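Local coordinates for HRDC domain-containing protein (Bifidobacterium adolescentis ATCC 15703, PDB 3CYM) that is of unknown function but probably binds nucleic acids and acts as a 3'-5' exonuclease related to ribonuclease D, at residues I21-L24 with P25-R28; E361-Q364 with V365-V369; G81-W84 with N85-N88. All coordinates share one frame; numbering follows the deposited sequence. Where two conformers were deposited one is given.

Contact 1: residues I21-L24 with P25-R28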
ATOM      1  N   ILE A  21     -10.825   9.009  20.347  1.00 17.44           N
ATOM      2  CA  ILE A  21      -9.975   9.910  21.092  1.00 17.91           C
ATOM      3  C   ILE A  21      -9.603  11.072  20.171  1.00 20.74           C
ATOM      4  O   ILE A  21      -8.901  10.895  19.166  1.00 12.46           O
ATOM      5  CB  ILE A  21      -8.735   9.192  21.638  1.00 16.44           C
ATOM      6  CG1 ILE A  21      -9.161   8.119  22.649  1.00 20.54           C
ATOM      7  CG2 ILE A  21      -7.814  10.176  22.305  1.00 18.82           C
ATOM      8  CD1 ILE A  21      -8.120   7.064  22.938  1.00 14.55           C
ATOM      9  N   ASP A  22     -10.121  12.251  20.503  1.00 24.71           N
ATOM     10  CA  ASP A  22      -9.949  13.437  19.665  1.00 22.61           C
ATOM     11  C   ASP A  22      -9.651  14.711  20.447  1.00 24.53           C
ATOM     12  O   ASP A  22      -9.629  15.801  19.874  1.00 26.84           O
ATOM     13  CB  ASP A  22     -11.141  13.632  18.707  1.00 21.08           C
ATOM     14  CG  ASP A  22     -12.494  13.747  19.418  1.00 20.64           C
ATOM     15  OD1 ASP A  22     -13.513  13.556  18.718  1.00 25.00           O
ATOM     16  OD2 ASP A  22     -12.571  14.017  20.642  1.00 29.07           O
ATOM     17  N   THR A  23      -9.432  14.569  21.753  1.00 24.17           N
ATOM     18  CA  THR A  23      -9.030  15.697  22.598  1.00 25.58           C
ATOM     19  C   THR A  23      -7.680  15.427  23.270  1.00 30.89           C
ATOM     20  O   THR A  23      -7.302  14.270  23.470  1.00 32.18           O
ATOM     21  CB  THR A  23     -10.088  16.031  23.681  1.00 23.67           C
ATOM     22  OG1 THR A  23     -10.237  14.926  24.583  1.00 27.21           O
ATOM     23  CG2 THR A  23     -11.435  16.354  23.053  1.00 14.11           C
ATOM     24  N   LEU A  24      -6.956  16.498  23.599  1.00 30.91           N
ATOM     25  CA  LEU A  24      -5.692  16.385  24.330  1.00 27.52           C
ATOM     26  C   LEU A  24      -5.778  15.615  25.665  1.00 29.64           C
ATOM     27  O   LEU A  24      -4.963  14.712  25.872  1.00 32.06           O
ATOM     28  CB  LEU A  24      -5.004  17.751  24.506  1.00 31.57           C
ATOM     29  CG  LEU A  24      -3.636  17.767  25.210  1.00 26.92           C
ATOM     30  CD1 LEU A  24      -2.551  17.180  24.322  1.00 27.52           C
ATOM     31  CD2 LEU A  24      -3.258  19.172  25.666  1.00 23.83           C
ATOM     32  N   PRO A  25      -6.765  15.928  26.554  1.00 28.13           N
ATOM     33  CA  PRO A  25      -6.839  15.115  27.783  1.00 28.52           C
ATOM     34  C   PRO A  25      -7.079  13.619  27.548  1.00 23.34           C
ATOM     35  O   PRO A  25      -6.509  12.798  28.259  1.00 21.90           O
ATOM     36  CB  PRO A  25      -8.026  15.723  28.543  1.00 27.74           C
ATOM     37  CG  PRO A  25      -8.148  17.096  28.017  1.00 27.81           C
ATOM     38  CD  PRO A  25      -7.811  16.972  26.562  1.00 28.66           C
ATOM     39  N   ALA A  26      -7.886  13.277  26.545  1.00 23.53           N
ATOM     40  CA  ALA A  26      -8.186  11.871  26.248  1.00 24.01           C
ATOM     41  C   ALA A  26      -6.980  11.140  25.657  1.00 20.47           C
ATOM     42  O   ALA A  26      -6.816   9.937  25.869  1.00 18.22           O
ATOM     43  CB  ALA A  26      -9.386  11.758  25.327  1.00 27.00           C
ATOM     44  N   PHE A  27      -6.148  11.887  24.929  1.00 22.25           N
ATOM     45  CA  PHE A  27      -4.868  11.404  24.406  1.00 18.54           C
ATOM     46  C   PHE A  27      -3.831  11.133  25.506  1.00 22.08           C
ATOM     47  O   PHE A  27      -3.177  10.082  25.501  1.00 20.63           O
ATOM     48  CB  PHE A  27      -4.310  12.401  23.378  1.00 20.76           C
ATOM     49  CG  PHE A  27      -2.962  12.020  22.829  1.00 25.27           C
ATOM     50  CD1 PHE A  27      -2.856  11.088  21.799  1.00 19.08           C
ATOM     51  CD2 PHE A  27      -1.794  12.601  23.337  1.00 24.76           C
ATOM     52  CE1 PHE A  27      -1.615  10.728  21.290  1.00 15.38           C
ATOM     53  CE2 PHE A  27      -0.542  12.241  22.840  1.00 23.70           C
ATOM     54  CZ  PHE A  27      -0.450  11.305  21.809  1.00 23.89           C
ATOM     55  N   ARG A  28      -3.672  12.087  26.431  1.00 20.09           N
ATOM     56  CA  ARG A  28      -2.751  11.933  27.555  1.00 17.25           C
ATOM     57  C   ARG A  28      -3.202  10.794  28.467  1.00 21.84           C
ATOM     58  O   ARG A  28      -2.373  10.149  29.101  1.00 22.69           O
ATOM     59  CB  ARG A  28      -2.617  13.221  28.384  1.00 16.69           C
ATOM     60  CG  ARG A  28      -2.347  14.515  27.610  1.00 19.93           C
ATOM     61  CD  ARG A  28      -0.905  14.681  27.124  1.00 36.18           C
ATOM     62  NE  ARG A  28      -0.063  15.448  28.051  1.00 43.29           N
ATOM     63  CZ  ARG A  28       0.968  14.947  28.740  1.00 46.50           C
ATOM     64  NH1 ARG A  28       1.306  13.666  28.624  1.00 40.64           N
ATOM     65  NH2 ARG A  28       1.669  15.732  29.554  1.00 42.62           N
TER
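T23 is the N-cap of helix 24-35, and its hydroxyl reaches over to A26 in the first turn of that helix, within the RNase H-like exonuclease region of the chain. The capping bond, from A26 N to T23 OG1, is weak at 3.5 Å. The same oxygen also rests against the methyl group, 3.4 Å from A26 CB. A chi1 of 63° sets OG1 between the backbone N and the carbonyl carbon of T23, from where it meets both atoms.

Two backbone bonds open the regular helix. F27 N donates to T23 O at 3.0 Å, and R28 N does the same to L24 O one residue further on. P25 has no N-H to offer, but in this first turn there is no earlier helical carbonyl waiting for one, so no regular helical bond is lost. Its CD lies beside L24 CB, 3.6 Å away, a nearness that largely follows from the covalent link between the two residues.

I21, two residues before the cap, lays CG2 on the A26-F27 peptide, 3.5 Å from F27 N. I21 is itself fixed by backbone hydrogen bonds to L71 of strand 68-72 and to D73 just beyond it, and its side chain leans on L72. F27 turns its ring away from this turn, onto L72 and onto L77 of helix 74-79.

L24 and R28, one turn apart, run alongside each other and point the same way, with L24 CD1 4.1 Å from R28 CD. The arginine chain bends at chi2 and chi3 and ends in a long, weak ion pair between R28 NH1 and D86 OD2; nearer the backbone, its CG lies only 3.1 Å from L24 O.

Contact 2: residues E361-Q364 with V365-V369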
ATOM      1  N   GLU A 361      17.704 -17.950 -25.115  1.00 27.65           N
ATOM      2  CA  GLU A 361      18.843 -18.567 -24.435  1.00 25.91           C
ATOM      3  C   GLU A 361      18.938 -18.148 -22.970  1.00 22.15           C
ATOM      4  O   GLU A 361      19.266 -18.965 -22.117  1.00 23.74           O
ATOM      5  CB  GLU A 361      20.159 -18.243 -25.161  1.00 29.64           C
ATOM      6  CG  GLU A 361      20.387 -19.045 -26.447  1.00 39.98           C
ATOM      7  CD  GLU A 361      19.558 -18.548 -27.624  1.00 47.14           C
ATOM      8  OE1 GLU A 361      18.881 -19.379 -28.271  1.00 44.25           O
ATOM      9  OE2 GLU A 361      19.575 -17.324 -27.891  1.00 54.36           O
ATOM     10  N   ARG A 362      18.652 -16.875 -22.696  1.00 24.82           N
ATOM     11  CA  ARG A 362      18.544 -16.365 -21.329  1.00 22.78           C
ATOM     12  C   ARG A 362      17.370 -17.012 -20.589  1.00 22.83           C
ATOM     13  O   ARG A 362      17.485 -17.321 -19.401  1.00 24.18           O
ATOM     14  CB  ARG A 362      18.393 -14.837 -21.321  1.00 25.92           C
ATOM     15  CG  ARG A 362      19.674 -14.067 -21.659  1.00 22.69           C
ATOM     16  CD  ARG A 362      19.476 -12.551 -21.614  1.00 18.36           C
ATOM     17  NE  ARG A 362      20.647 -11.830 -22.126  1.00 24.88           N
ATOM     18  CZ  ARG A 362      20.762 -10.504 -22.173  1.00 28.22           C
ATOM     19  NH1 ARG A 362      19.780  -9.720 -21.740  1.00 30.69           N
ATOM     20  NH2 ARG A 362      21.864  -9.953 -22.656  1.00 27.43           N
ATOM     21  N   LEU A 363      16.255 -17.222 -21.301  1.00 24.05           N
ATOM     22  CA  LEU A 363      15.054 -17.848 -20.732  1.00 20.51           C
ATOM     23  C   LEU A 363      15.253 -19.310 -20.309  1.00 22.47           C
ATOM     24  O   LEU A 363      14.699 -19.739 -19.288  1.00 25.52           O
ATOM     25  CB  LEU A 363      13.848 -17.716 -21.674  1.00 23.09           C
ATOM     26  CG  LEU A 363      12.496 -18.206 -21.113  1.00 21.07           C
ATOM     27  CD1 LEU A 363      11.980 -17.348 -19.956  1.00 17.35           C
ATOM     28  CD2 LEU A 363      11.447 -18.322 -22.202  1.00 23.72           C
ATOM     29  N   GLN A 364      16.028 -20.060 -21.094  1.00 23.74           N
ATOM     30  CA  GLN A 364      16.386 -21.438 -20.754  0.50 24.08           C
ATOM     31  C   GLN A 364      17.077 -21.534 -19.398  1.00 24.76           C
ATOM     32  O   GLN A 364      16.774 -22.428 -18.596  1.00 24.21           O
ATOM     33  CB  GLN A 364      17.278 -22.048 -21.835  0.50 24.46           C
ATOM     34  CG  GLN A 364      16.616 -23.166 -22.611  0.50 24.01           C
ATOM     35  CD  GLN A 364      15.688 -22.684 -23.709  0.50 26.13           C
ATOM     36  OE1 GLN A 364      14.681 -23.325 -24.000  0.50 24.72           O
ATOM     37  NE2 GLN A 364      16.029 -21.561 -24.335  0.50 22.66           N
ATOM     38  N   VAL A 365      17.998 -20.604 -19.150  1.00 21.48           N
ATOM     39  CA  VAL A 365      18.704 -20.490 -17.870  1.00 21.99           C
ATOM     40  C   VAL A 365      17.741 -20.100 -16.741  1.00 22.88           C
ATOM     41  O   VAL A 365      17.774 -20.698 -15.659  1.00 25.42           O
ATOM     42  CB  VAL A 365      19.871 -19.473 -17.966  1.00 22.70           C
ATOM     43  CG1 VAL A 365      20.524 -19.222 -16.594  1.00 18.60           C
ATOM     44  CG2 VAL A 365      20.901 -19.964 -18.971  1.00 23.10           C
ATOM     45  N   LEU A 366      16.884 -19.111 -17.010  1.00 25.75           N
ATOM     46  CA  LEU A 366      15.867 -18.653 -16.055  1.00 22.44           C
ATOM     47  C   LEU A 366      14.893 -19.754 -15.659  1.00 23.37           C
ATOM     48  O   LEU A 366      14.564 -19.887 -14.480  1.00 22.88           O
ATOM     49  CB  LEU A 366      15.106 -17.441 -16.597  1.00 24.86           C
ATOM     50  CG  LEU A 366      13.976 -16.814 -15.765  1.00 24.80           C
ATOM     51  CD1 LEU A 366      14.456 -16.165 -14.463  1.00 15.57           C
ATOM     52  CD2 LEU A 366      13.202 -15.822 -16.602  1.00 20.08           C
ATOM     53  N   ASN A 367      14.443 -20.540 -16.636  1.00 20.00           N
ATOM     54  CA  ASN A 367      13.509 -21.629 -16.372  1.00 25.68           C
ATOM     55  C   ASN A 367      14.115 -22.737 -15.508  1.00 21.91           C
ATOM     56  O   ASN A 367      13.423 -23.292 -14.657  1.00 24.87           O
ATOM     57  CB  ASN A 367      12.909 -22.179 -17.671  1.00 25.35           C
ATOM     58  CG  ASN A 367      11.894 -21.234 -18.290  1.00 30.55           C
ATOM     59  OD1 ASN A 367      11.419 -20.295 -17.648  1.00 29.28           O
ATOM     60  ND2 ASN A 367      11.556 -21.479 -19.549  1.00 31.87           N
ATOM     61  N   ARG A 368      15.402 -23.030 -15.716  1.00 21.48           N
ATOM     62  CA  ARG A 368      16.167 -23.897 -14.808  1.00 24.65           C
ATOM     63  C   ARG A 368      16.242 -23.314 -13.386  1.00 22.89           C
ATOM     64  O   ARG A 368      16.075 -24.040 -12.411  1.00 20.75           O
ATOM     65  CB  ARG A 368      17.580 -24.180 -15.345  1.00 24.27           C
ATOM     66  CG  ARG A 368      17.622 -25.030 -16.622  1.00 19.26           C
ATOM     67  CD  ARG A 368      18.943 -25.784 -16.786  1.00 16.10           C
ATOM     68  NE  ARG A 368      20.113 -24.906 -16.728  1.00 19.33           N
ATOM     69  CZ  ARG A 368      20.703 -24.351 -17.790  1.00 22.82           C
ATOM     70  NH1 ARG A 368      20.239 -24.568 -19.011  1.00 23.34           N
ATOM     71  NH2 ARG A 368      21.761 -23.571 -17.627  1.00 16.61           N
ATOM     72  N   VAL A 369      16.470 -22.007 -13.281  1.00 22.09           N
ATOM     73  CA  VAL A 369      16.473 -21.303 -11.987  1.00 20.69           C
ATOM     74  C   VAL A 369      15.092 -21.329 -11.312  1.00 21.09           C
ATOM     75  O   VAL A 369      14.982 -21.660 -10.126  1.00 21.67           O
ATOM     76  CB  VAL A 369      17.012 -19.853 -12.151  1.00 19.32           C
ATOM     77  CG1 VAL A 369      16.670 -18.956 -10.948  1.00 16.59           C
ATOM     78  CG2 VAL A 369      18.500 -19.893 -12.402  1.00 10.75           C
TER
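L363 and N367 meet one turn apart on helix 360-380, in the C-terminal HRDC-like helical domain. The backbone joins them first: N367 N donates to L363 O at 2.8 Å. Following the asparagine outward, CB stands 3.4 Å from L363 O. With CG anti to its own carbonyl carbon (chi1 -73°), the amide is brought back along the helix, CG lying 3.3 Å from L363 O. At the tip the amide crosses the leucine: ND2 lies 3.7 Å from L363 CG, while OD1 passes L363 CD1 at 3.8 Å and accepts a hydrogen bond from R370 NH1. Were N367 an alanine, R370 NH1 would probably lose this amide acceptor and the flank of L363 its amide neighbour.

L363 also meets L366, methyl to methyl, CD1 to CD2, at 3.9 Å; both leucines pack on W355 of helix 352-358 as well. V365 and V369 turn toward helices 390-397 and 418-433. R368 bends at chi3 and gives NE and NH2 to A431 O and I432 O of helix 418-433, while closer to its backbone R368 CG lies 3.4 Å from Q364 O.

Contact 3: residues G81-W84 with N85-N88; sequences GADW and NDFN
D83 caps the start of helix 84-91 through N85, and W84 packs on F87, where the loop after helix 74-79 enters that helix. With CG anti to its backbone N (chi1 -171°), the D83 carboxylate folds over the helix start and OD2 accepts from N85 N at 3.3 Å, an Asx turn in which the N-H comes from above the carboxylate plane. D86 N bonds D83 O at 3.2 Å. Where a capping box would have D86 reach D83 N directly, a water bridges instead, accepting from D83 N at 2.8 Å and donating to D86 OD2 at 2.7 Å. D83 OD1 lies 3.7 Å from D86 OD1, which probably costs some charge repulsion, likely eased by long, weak ion pairs of D86 with R89 and R28.

W84, buried like F87, presents its edge to the face of F87, an offset edge-to-face pair with planes at 65°; W84 CZ3 lies 3.7 Å from F87 CD1. F27 of helix 24-35 meets W84 with rings edge-to-face. F87 reaches F62 of strand 57-65 and L34 of helix 24-35, while N88 bonds G112 O and E114 N in the loop after helix 101-111.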
ATOM      1  N   GLY A  81      -2.988  19.876  19.573  1.00 36.63           N
ATOM      2  CA  GLY A  81      -1.576  19.992  19.921  1.00 38.98           C
ATOM      3  C   GLY A  81      -1.056  18.806  20.710  1.00 39.67           C
ATOM      4  O   GLY A  81      -0.257  18.968  21.640  1.00 42.89           O
ATOM      5  N   ALA A  82      -1.526  17.613  20.353  1.00 38.21           N
ATOM      6  CA  ALA A  82      -1.003  16.378  20.922  1.00 32.80           C
ATOM      7  C   ALA A  82       0.415  16.143  20.408  1.00 32.98           C
ATOM      8  O   ALA A  82       0.731  16.438  19.254  1.00 32.26           O
ATOM      9  CB  ALA A  82      -1.904  15.198  20.589  1.00 26.85           C
ATOM     10  N   ASP A  83       1.263  15.639  21.293  1.00 31.02           N
ATOM     11  CA  ASP A  83       2.640  15.315  20.980  1.00 29.20           C
ATOM     12  C   ASP A  83       2.695  13.796  20.809  1.00 27.86           C
ATOM     13  O   ASP A  83       2.432  13.052  21.751  1.00 29.64           O
ATOM     14  CB  ASP A  83       3.518  15.785  22.151  1.00 33.51           C
ATOM     15  CG  ASP A  83       5.013  15.713  21.863  1.00 32.29           C
ATOM     16  OD1 ASP A  83       5.788  16.063  22.780  1.00 34.71           O
ATOM     17  OD2 ASP A  83       5.421  15.318  20.753  1.00 31.67           O
ATOM     18  N   TRP A  84       3.017  13.337  19.603  1.00 26.29           N
ATOM     19  CA  TRP A  84       3.100  11.903  19.326  1.00 28.36           C
ATOM     20  C   TRP A  84       4.326  11.246  19.969  1.00 30.60           C
ATOM     21  O   TRP A  84       4.437  10.017  19.991  1.00 31.14           O
ATOM     22  CB  TRP A  84       3.020  11.604  17.816  1.00 26.39           C
ATOM     23  CG  TRP A  84       1.597  11.551  17.297  1.00 25.21           C
ATOM     24  CD1 TRP A  84       0.968  12.490  16.524  1.00 24.48           C
ATOM     25  CD2 TRP A  84       0.626  10.518  17.540  1.00 20.70           C
ATOM     26  NE1 TRP A  84      -0.327  12.102  16.266  1.00 28.08           N
ATOM     27  CE2 TRP A  84      -0.564  10.897  16.876  1.00 23.70           C
ATOM     28  CE3 TRP A  84       0.650   9.305  18.249  1.00 20.84           C
ATOM     29  CZ2 TRP A  84      -1.726  10.105  16.899  1.00 18.70           C
ATOM     30  CZ3 TRP A  84      -0.506   8.520  18.275  1.00 21.68           C
ATOM     31  CH2 TRP A  84      -1.678   8.927  17.600  1.00 23.75           C
ATOM     32  N   ASN A  85       5.229  12.080  20.495  1.00 29.06           N
ATOM     33  CA  ASN A  85       6.407  11.598  21.209  0.50 28.64           C
ATOM     34  C   ASN A  85       6.034  11.067  22.595  1.00 28.06           C
ATOM     35  O   ASN A  85       6.752  10.249  23.164  1.00 29.96           O
ATOM     36  CB  ASN A  85       7.482  12.691  21.308  0.50 27.11           C
ATOM     37  CG  ASN A  85       8.302  12.848  20.021  0.50 28.22           C
ATOM     38  OD1 ASN A  85       9.529  12.941  20.074  0.50 27.09           O
ATOM     39  ND2 ASN A  85       7.630  12.892  18.870  0.50 23.29           N
ATOM     40  N   ASP A  86       4.899  11.527  23.124  1.00 24.84           N
ATOM     41  CA  ASP A  86       4.347  11.000  24.375  1.00 23.62           C
ATOM     42  C   ASP A  86       3.963   9.543  24.173  1.00 23.54           C
ATOM     43  O   ASP A  86       4.175   8.710  25.051  1.00 27.94           O
ATOM     44  CB  ASP A  86       3.100  11.774  24.806  1.00 26.64           C
ATOM     45  CG  ASP A  86       3.374  13.239  25.083  1.00 35.89           C
ATOM     46  OD1 ASP A  86       4.553  13.618  25.272  1.00 31.17           O
ATOM     47  OD2 ASP A  86       2.394  14.014  25.112  1.00 39.64           O
ATOM     48  N   PHE A  87       3.400   9.260  23.000  1.00 19.56           N
ATOM     49  CA  PHE A  87       3.021   7.918  22.584  1.00 20.17           C
ATOM     50  C   PHE A  87       4.209   6.956  22.538  1.00 15.83           C
ATOM     51  O   PHE A  87       4.126   5.853  23.060  1.00 17.83           O
ATOM     52  CB  PHE A  87       2.328   7.971  21.216  1.00 18.57           C
ATOM     53  CG  PHE A  87       1.728   6.674  20.803  1.00 21.95           C
ATOM     54  CD1 PHE A  87       0.422   6.375  21.132  1.00 25.35           C
ATOM     55  CD2 PHE A  87       2.475   5.737  20.096  1.00 25.49           C
ATOM     56  CE1 PHE A  87      -0.127   5.169  20.761  1.00 29.39           C
ATOM     57  CE2 PHE A  87       1.932   4.524  19.731  1.00 25.07           C
ATOM     58  CZ  PHE A  87       0.637   4.236  20.072  1.00 25.62           C
ATOM     59  N   ASN A  88       5.298   7.380  21.904  1.00 19.78           N
ATOM     60  CA  ASN A  88       6.520   6.585  21.793  1.00 23.12           C
ATOM     61  C   ASN A  88       7.144   6.243  23.140  1.00 27.76           C
ATOM     62  O   ASN A  88       7.665   5.137  23.340  1.00 27.82           O
ATOM     63  CB  ASN A  88       7.557   7.340  20.964  1.00 24.37           C
ATOM     64  CG  ASN A  88       7.131   7.538  19.539  1.00 26.18           C
ATOM     65  OD1 ASN A  88       6.534   6.650  18.923  1.00 34.40           O
ATOM     66  ND2 ASN A  88       7.449   8.702  18.992  1.00 29.41           N
TER
HETATM   67  O   HOH W   1       0.575  15.601  23.968  1.00 38.52           O

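From the N terminus, contact 1 comes first, turning the chain from strand 20-21 into helix 24-35. Contact 3 follows at the entry to helix 84-91, after strands 40-47, 57-65 and 68-72 and helix 74-79 have been laid down. Each is local, two at helix starts and contact 2 within a helix, and they lie in series without nesting or crossing. Contacts 1 and 3 touch: F27 CE2 comes 3.3 Å from D83 O and L24 CD1 3.8 Å from A82 CA, bringing the starts of the two helices together in the exonuclease region. Contact 2 stands apart in the C-terminal helical domain, its nearest atoms about 47 Å from contact 1 and about 41 Å from contact 3.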